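Local coordinates for putative lipoprotein (Bacteroides ovatus, PDB 3OQQ), which is of unknown function but binds calcium ions and is probably an extracellular lipoprotein, at residues 35-39 against 50-54; 156-160 against 323-327. One frame throughout, in Å; residues are numbered along the deposited sequence.

From the N terminus, the chain first makes contact 1. Strand 36-41 turns a corner, and strand 46-54 comes back over it, so 35-39 against 50-54 closes a short loop. Contact 2 opens only after this loop is finished. Many further strands follow strand 150-161 before helix 314-328 packs on it, so 156-160 against 323-327 closes a very long loop. The two loops follow in series and neither nest nor cross. In space they meet, through Asn52 of contact 1 and Ile327 of contact 2. Strand 122-131 also joins them, since it pairs with both 36-41 and 150-161.

Contact 1 of 2, residues 35-39 against 50-54; sequences SLLVG and TLNVP
Leu37 packs against Leu51 and Val53 at a classic beta bulge in strand 36-41, where Leu37 and Val38 together sit opposite Val25 of strand 23-26. The chain turns a corner at these two residues. Strand 46-54 is not their hydrogen-bonded neighbour. It pairs with strand 96-104, and the contact is made mainly by buried side chains, with Leu37, Val38 and Leu51 directed across it.

Leu37 takes the central place, its CB directed at the other strand. Its CG lies beside the backbone N (chi1 -61°), and the two methyls fork over the strand. CD1 serves two partners: it meets Val53 CG1 at 3.7 Å and Leu51 CD1 at a looser 4.1 Å. CD2 rests instead on the backbone, 3.4 Å from Asn52 O. One leucine thus touches three successive residues.

The side chains of Leu37 and Leu51 cross at about a right angle, so they meet through single methyls and do not lie along each other. Leu37 and Val53 meet at a slant. Leu51 also crosses Val38 nearly at a right angle. Here the touching branch is Val38 CG1, which stands between the backbone N and the carbonyl carbon (chi1 66°) and comes within 3.7 Å of Leu51 CD2. The two methyls of Leu51 are therefore shared out, CD1 to Leu37 and CD2 to Val38. Beyond the contact, Leu51 also packs on Val101 and Val38 on Tyr123.

The polar end of Asn52 serves another part of the fold: ND2 hydrogen-bonds to Ile327 O near the C-terminal end of helix 314-328. Its backbone takes part in a water bridge beside the apolar cluster. The water donates to Leu37 O at 3.3 Å and accepts from Asn52 N at 3.2 Å.

Contact 2 of 2, residues 156-160 against 323-327; sequences LKVTE and FRELI
Arg324 and Glu160 form a salt bridge at one border of a helix-on-sheet packing. Helix 314-328 packs on a face of the sheet in which strand 150-161 runs between strands 122-131 and 173-184; Leu326 touches Leu176 and Ile327 touches Tyr123. The local axes come within 8.4 Å and run roughly antiparallel, at 147°.

The CB of Arg324 does not point at the strand; the extended chain from CG to NE brings the end closer. CG and CD each pass 3.8 Å from Glu160 OE2. NE then donates to that OE2 at 2.7 Å, with an N-H...O angle of 161°. OE2 lies near the guanidinium plane, whereas NE sits above the carboxylate plane; the two planes are 32° apart. CZ follows, also close to OE2. At the tip, NH2 adds two weak bonds, 3.2 Å to Glu160 OE2 and 3.3 Å to Glu160 OE1. A leucine in place of Arg324 would probably leave the carboxylate of the buried Glu160 without its charge partner and freer to turn.

Beside the salt bridge, Val158 CG1 touches Phe323 CB. Its CG2 lies 3.4 Å from Phe323 O and 3.6 Å from Ile327 CG1.

Contact 1 of 2, residues 35-39 against 50-54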
ATOM      1  N   SER A  35       1.361  12.169   3.774  1.00 22.23           N
ATOM      2  CA  SER A  35       0.094  12.487   4.438  1.00 21.06           C
ATOM      3  C   SER A  35      -0.989  12.977   3.452  1.00 24.50           C
ATOM      4  O   SER A  35      -2.133  13.143   3.876  1.00 22.47           O
ATOM      5  CB  SER A  35       0.321  13.505   5.560  1.00 22.80           C
ATOM      6  OG  SER A  35       0.364  14.839   5.085  1.00 30.35           O
ATOM      7  N   LEU A  36      -0.648  13.194   2.144  1.00 21.85           N
ATOM      8  CA  LEU A  36      -1.645  13.589   1.142  1.00 22.69           C
ATOM      9  C   LEU A  36      -2.680  12.475   0.982  1.00 26.47           C
ATOM     10  O   LEU A  36      -2.320  11.300   0.815  1.00 26.57           O
ATOM     11  CB  LEU A  36      -0.983  13.888  -0.208  1.00 23.58           C
ATOM     12  CG  LEU A  36      -1.825  14.638  -1.225  1.00 30.56           C
ATOM     13  CD1 LEU A  36      -1.018  15.694  -1.887  1.00 31.83           C
ATOM     14  CD2 LEU A  36      -2.370  13.685  -2.293  1.00 33.60           C
ATOM     15  N   LEU A  37      -3.954  12.846   1.069  1.00 20.80           N
ATOM     16  CA  LEU A  37      -5.091  11.928   0.917  1.00 18.57           C
ATOM     17  C   LEU A  37      -5.704  12.071  -0.476  1.00 23.85           C
ATOM     18  O   LEU A  37      -6.022  11.076  -1.115  1.00 23.46           O
ATOM     19  CB  LEU A  37      -6.139  12.238   1.977  1.00 17.58           C
ATOM     20  CG  LEU A  37      -5.702  12.091   3.425  1.00 20.56           C
ATOM     21  CD1 LEU A  37      -6.711  12.730   4.324  1.00 19.96           C
ATOM     22  CD2 LEU A  37      -5.493  10.610   3.794  1.00 21.86           C
ATOM     23  N   VAL A  38      -5.871  13.320  -0.935  1.00 22.39           N
ATOM     24  CA  VAL A  38      -6.450  13.627  -2.246  1.00 24.26           C
ATOM     25  C   VAL A  38      -5.754  14.910  -2.754  1.00 28.27           C
ATOM     26  O   VAL A  38      -5.564  15.860  -1.995  1.00 26.96           O
ATOM     27  CB  VAL A  38      -8.018  13.678  -2.235  1.00 29.39           C
ATOM     28  CG1 VAL A  38      -8.558  14.819  -1.394  1.00 30.18           C
ATOM     29  CG2 VAL A  38      -8.601  13.716  -3.645  1.00 30.11           C
ATOM     30  N   GLY A  39      -5.272  14.849  -3.991  1.00 26.15           N
ATOM     31  CA  GLY A  39      -4.548  15.940  -4.633  1.00 26.36           C
ATOM     32  C   GLY A  39      -5.273  16.530  -5.818  1.00 30.99           C
ATOM     33  O   GLY A  39      -6.145  15.872  -6.403  1.00 30.25           O
ATOM     34  N   THR A  50     -15.324  11.368   0.065  1.00 33.28           N
ATOM     35  CA  THR A  50     -15.071  10.246   0.950  1.00 33.25           C
ATOM     36  C   THR A  50     -13.561  10.004   0.884  1.00 36.62           C
ATOM     37  O   THR A  50     -12.968  10.006  -0.204  1.00 34.88           O
ATOM     38  CB  THR A  50     -15.929   9.032   0.555  1.00 42.25           C
ATOM     39  OG1 THR A  50     -17.299   9.373   0.776  1.00 42.71           O
ATOM     40  CG2 THR A  50     -15.582   7.782   1.358  1.00 39.42           C
ATOM     41  N   LEU A  51     -12.933   9.874   2.050  1.00 33.67           N
ATOM     42  CA  LEU A  51     -11.494   9.683   2.120  1.00 31.87           C
ATOM     43  C   LEU A  51     -11.143   8.484   3.005  1.00 34.29           C
ATOM     44  O   LEU A  51     -11.879   8.140   3.932  1.00 34.24           O
ATOM     45  CB  LEU A  51     -10.807  10.961   2.662  1.00 31.86           C
ATOM     46  CG  LEU A  51     -11.085  12.323   1.979  1.00 36.88           C
ATOM     47  CD1 LEU A  51     -10.475  13.453   2.785  1.00 37.60           C
ATOM     48  CD2 LEU A  51     -10.524  12.383   0.573  1.00 37.68           C
ATOM     49  N   ASN A  52     -10.028   7.838   2.695  1.00 29.76           N
ATOM     50  CA  ASN A  52      -9.503   6.734   3.498  1.00 28.99           C
ATOM     51  C   ASN A  52      -8.427   7.383   4.377  1.00 33.57           C
ATOM     52  O   ASN A  52      -7.358   7.761   3.878  1.00 35.38           O
ATOM     53  CB  ASN A  52      -8.987   5.602   2.586  1.00 25.19           C
ATOM     54  CG  ASN A  52      -8.154   4.528   3.259  1.00 42.15           C
ATOM     55  OD1 ASN A  52      -7.765   4.633   4.419  1.00 38.48           O
ATOM     56  ND2 ASN A  52      -7.836   3.468   2.532  1.00 31.23           N
ATOM     57  N   VAL A  53      -8.737   7.586   5.655  1.00 27.88           N
ATOM     58  CA  VAL A  53      -7.865   8.325   6.566  1.00 27.53           C
ATOM     59  C   VAL A  53      -7.327   7.456   7.726  1.00 31.97           C
ATOM     60  O   VAL A  53      -7.996   6.482   8.060  1.00 32.38           O
ATOM     61  CB  VAL A  53      -8.626   9.574   7.145  1.00 31.80           C
ATOM     62  CG1 VAL A  53      -9.094  10.501   6.041  1.00 31.69           C
ATOM     63  CG2 VAL A  53      -9.805   9.185   8.053  1.00 32.14           C
ATOM     64  N   PRO A  54      -6.239   7.871   8.453  1.00 27.90           N
ATOM     65  CA  PRO A  54      -5.824   7.122   9.661  1.00 27.13           C
ATOM     66  C   PRO A  54      -6.981   7.006  10.665  1.00 33.60           C
ATOM     67  O   PRO A  54      -7.783   7.934  10.773  1.00 31.44           O
ATOM     68  CB  PRO A  54      -4.668   7.970  10.219  1.00 28.19           C
ATOM     69  CG  PRO A  54      -4.131   8.704   9.026  1.00 31.65           C
ATOM     70  CD  PRO A  54      -5.343   9.029   8.217  1.00 28.29           C
TER
HETATM   71  O   HOH W   1      -8.058   9.003   0.414  1.00 33.97           O

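Contact 2 of 2, residues 156-160 against 323-327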
ATOM      1  N   LEU A 156      -0.082   3.905  -3.419  1.00 20.55           N
ATOM      2  CA  LEU A 156      -1.122   3.820  -4.444  0.50 19.89           C
ATOM      3  C   LEU A 156      -1.679   5.209  -4.734  1.00 22.53           C
ATOM      4  O   LEU A 156      -2.011   5.937  -3.806  1.00 18.70           O
ATOM      5  CB  LEU A 156      -2.257   2.874  -3.998  0.50 19.80           C
ATOM      6  CG  LEU A 156      -2.036   1.391  -4.225  0.50 23.67           C
ATOM      7  CD1 LEU A 156      -2.829   0.553  -3.227  0.50 23.00           C
ATOM      8  CD2 LEU A 156      -2.405   1.003  -5.648  0.50 28.71           C
ATOM      9  N   LYS A 157      -1.764   5.571  -6.034  1.00 20.53           N
ATOM     10  CA  LYS A 157      -2.315   6.820  -6.554  1.00 20.52           C
ATOM     11  C   LYS A 157      -3.278   6.469  -7.676  1.00 27.37           C
ATOM     12  O   LYS A 157      -2.894   5.778  -8.619  1.00 27.08           O
ATOM     13  CB  LYS A 157      -1.221   7.779  -7.067  1.00 22.87           C
ATOM     14  CG  LYS A 157      -0.714   8.795  -6.078  1.00 39.90           C
ATOM     15  CD  LYS A 157       0.435   9.626  -6.668  1.00 46.21           C
ATOM     16  CE  LYS A 157       1.816   9.102  -6.305  1.00 48.44           C
ATOM     17  NZ  LYS A 157       2.126   9.211  -4.846  1.00 22.28           N
ATOM     18  N   VAL A 158      -4.526   6.903  -7.555  1.00 25.36           N
ATOM     19  CA  VAL A 158      -5.547   6.695  -8.571  1.00 25.73           C
ATOM     20  C   VAL A 158      -5.888   8.086  -9.102  1.00 31.09           C
ATOM     21  O   VAL A 158      -6.409   8.920  -8.366  1.00 30.69           O
ATOM     22  CB  VAL A 158      -6.772   5.913  -8.040  1.00 29.16           C
ATOM     23  CG1 VAL A 158      -7.936   5.963  -9.036  1.00 29.75           C
ATOM     24  CG2 VAL A 158      -6.392   4.469  -7.747  1.00 28.57           C
ATOM     25  N   THR A 159      -5.545   8.345 -10.359  1.00 26.98           N
ATOM     26  CA  THR A 159      -5.762   9.627 -11.023  1.00 26.28           C
ATOM     27  C   THR A 159      -6.975   9.530 -11.930  1.00 33.08           C
ATOM     28  O   THR A 159      -7.121   8.546 -12.667  1.00 31.33           O
ATOM     29  CB  THR A 159      -4.510   9.966 -11.828  1.00 27.95           C
ATOM     30  OG1 THR A 159      -3.374   9.885 -10.972  1.00 24.90           O
ATOM     31  CG2 THR A 159      -4.586  11.327 -12.531  1.00 24.27           C
ATOM     32  N   GLU A 160      -7.842  10.546 -11.876  1.00 31.64           N
ATOM     33  CA  GLU A 160      -9.002  10.612 -12.743  1.00 32.59           C
ATOM     34  C   GLU A 160      -8.632  11.489 -13.937  1.00 38.56           C
ATOM     35  O   GLU A 160      -8.696  12.717 -13.840  1.00 40.10           O
ATOM     36  CB  GLU A 160     -10.227  11.112 -11.973  1.00 33.78           C
ATOM     37  CG  GLU A 160     -10.653  10.129 -10.895  1.00 32.16           C
ATOM     38  CD  GLU A 160     -11.859  10.517 -10.070  1.00 39.39           C
ATOM     39  OE1 GLU A 160     -12.553  11.489 -10.431  1.00 34.16           O
ATOM     40  OE2 GLU A 160     -12.151   9.807  -9.087  1.00 35.06           O
ATOM     41  N   PHE A 323     -11.582   1.465  -9.855  1.00 27.38           N
ATOM     42  CA  PHE A 323     -10.334   2.207  -9.612  1.00 26.61           C
ATOM     43  C   PHE A 323     -10.407   2.940  -8.278  1.00 30.59           C
ATOM     44  O   PHE A 323      -9.445   2.912  -7.523  1.00 30.63           O
ATOM     45  CB  PHE A 323     -10.033   3.213 -10.737  1.00 27.21           C
ATOM     46  CG  PHE A 323      -9.363   2.593 -11.933  1.00 26.89           C
ATOM     47  CD1 PHE A 323      -7.977   2.485 -11.997  1.00 27.93           C
ATOM     48  CD2 PHE A 323     -10.117   2.130 -13.013  1.00 27.96           C
ATOM     49  CE1 PHE A 323      -7.356   1.911 -13.106  1.00 28.46           C
ATOM     50  CE2 PHE A 323      -9.491   1.554 -14.125  1.00 28.99           C
ATOM     51  CZ  PHE A 323      -8.117   1.426 -14.150  1.00 26.49           C
ATOM     52  N   ARG A 324     -11.555   3.562  -7.981  1.00 28.41           N
ATOM     53  CA  ARG A 324     -11.741   4.355  -6.752  1.00 28.10           C
ATOM     54  C   ARG A 324     -11.709   3.512  -5.480  1.00 31.42           C
ATOM     55  O   ARG A 324     -11.042   3.897  -4.516  1.00 31.92           O
ATOM     56  CB  ARG A 324     -13.046   5.140  -6.799  1.00 27.81           C
ATOM     57  CG  ARG A 324     -12.951   6.459  -7.541  1.00 40.22           C
ATOM     58  CD  ARG A 324     -14.290   7.171  -7.477  1.00 48.19           C
ATOM     59  NE  ARG A 324     -14.315   8.349  -8.338  1.00 51.80           N
ATOM     60  CZ  ARG A 324     -15.420   8.981  -8.712  1.00 65.29           C
ATOM     61  NH1 ARG A 324     -16.609   8.552  -8.308  1.00 55.24           N
ATOM     62  NH2 ARG A 324     -15.346  10.046  -9.498  1.00 52.56           N
ATOM     63  N   GLU A 325     -12.412   2.366  -5.489  1.00 27.24           N
ATOM     64  CA  GLU A 325     -12.519   1.437  -4.366  1.00 26.49           C
ATOM     65  C   GLU A 325     -11.176   0.817  -3.990  1.00 28.93           C
ATOM     66  O   GLU A 325     -11.050   0.334  -2.867  1.00 29.41           O
ATOM     67  CB  GLU A 325     -13.552   0.335  -4.672  1.00 28.75           C
ATOM     68  CG  GLU A 325     -14.978   0.783  -4.409  1.00 42.12           C
ATOM     69  CD  GLU A 325     -15.327   0.851  -2.938  1.00 60.63           C
ATOM     70  OE1 GLU A 325     -15.672  -0.204  -2.354  1.00 52.44           O
ATOM     71  OE2 GLU A 325     -15.203   1.953  -2.356  1.00 62.09           O
ATOM     72  N   LEU A 326     -10.164   0.839  -4.880  1.00 24.19           N
ATOM     73  CA  LEU A 326      -8.843   0.318  -4.489  1.00 24.17           C
ATOM     74  C   LEU A 326      -8.192   1.231  -3.443  1.00 32.21           C
ATOM     75  O   LEU A 326      -7.408   0.755  -2.617  1.00 32.55           O
ATOM     76  CB  LEU A 326      -7.893   0.121  -5.697  1.00 23.66           C
ATOM     77  CG  LEU A 326      -8.341  -0.942  -6.691  1.00 27.97           C
ATOM     78  CD1 LEU A 326      -7.528  -0.875  -7.948  1.00 27.11           C
ATOM     79  CD2 LEU A 326      -8.266  -2.331  -6.080  1.00 30.61           C
ATOM     80  N   ILE A 327      -8.498   2.540  -3.475  1.00 30.77           N
ATOM     81  CA  ILE A 327      -7.965   3.477  -2.477  1.00 30.84           C
ATOM     82  C   ILE A 327      -8.935   3.579  -1.300  1.00 36.59           C
ATOM     83  O   ILE A 327      -8.499   3.580  -0.138  1.00 35.74           O
ATOM     84  CB  ILE A 327      -7.676   4.876  -3.081  1.00 34.13           C
ATOM     85  CG1 ILE A 327      -6.536   4.822  -4.125  1.00 33.93           C
ATOM     86  CG2 ILE A 327      -7.444   5.963  -1.966  1.00 34.88           C
ATOM     87  CD1 ILE A 327      -5.261   5.448  -3.729  1.00 42.54           C
TER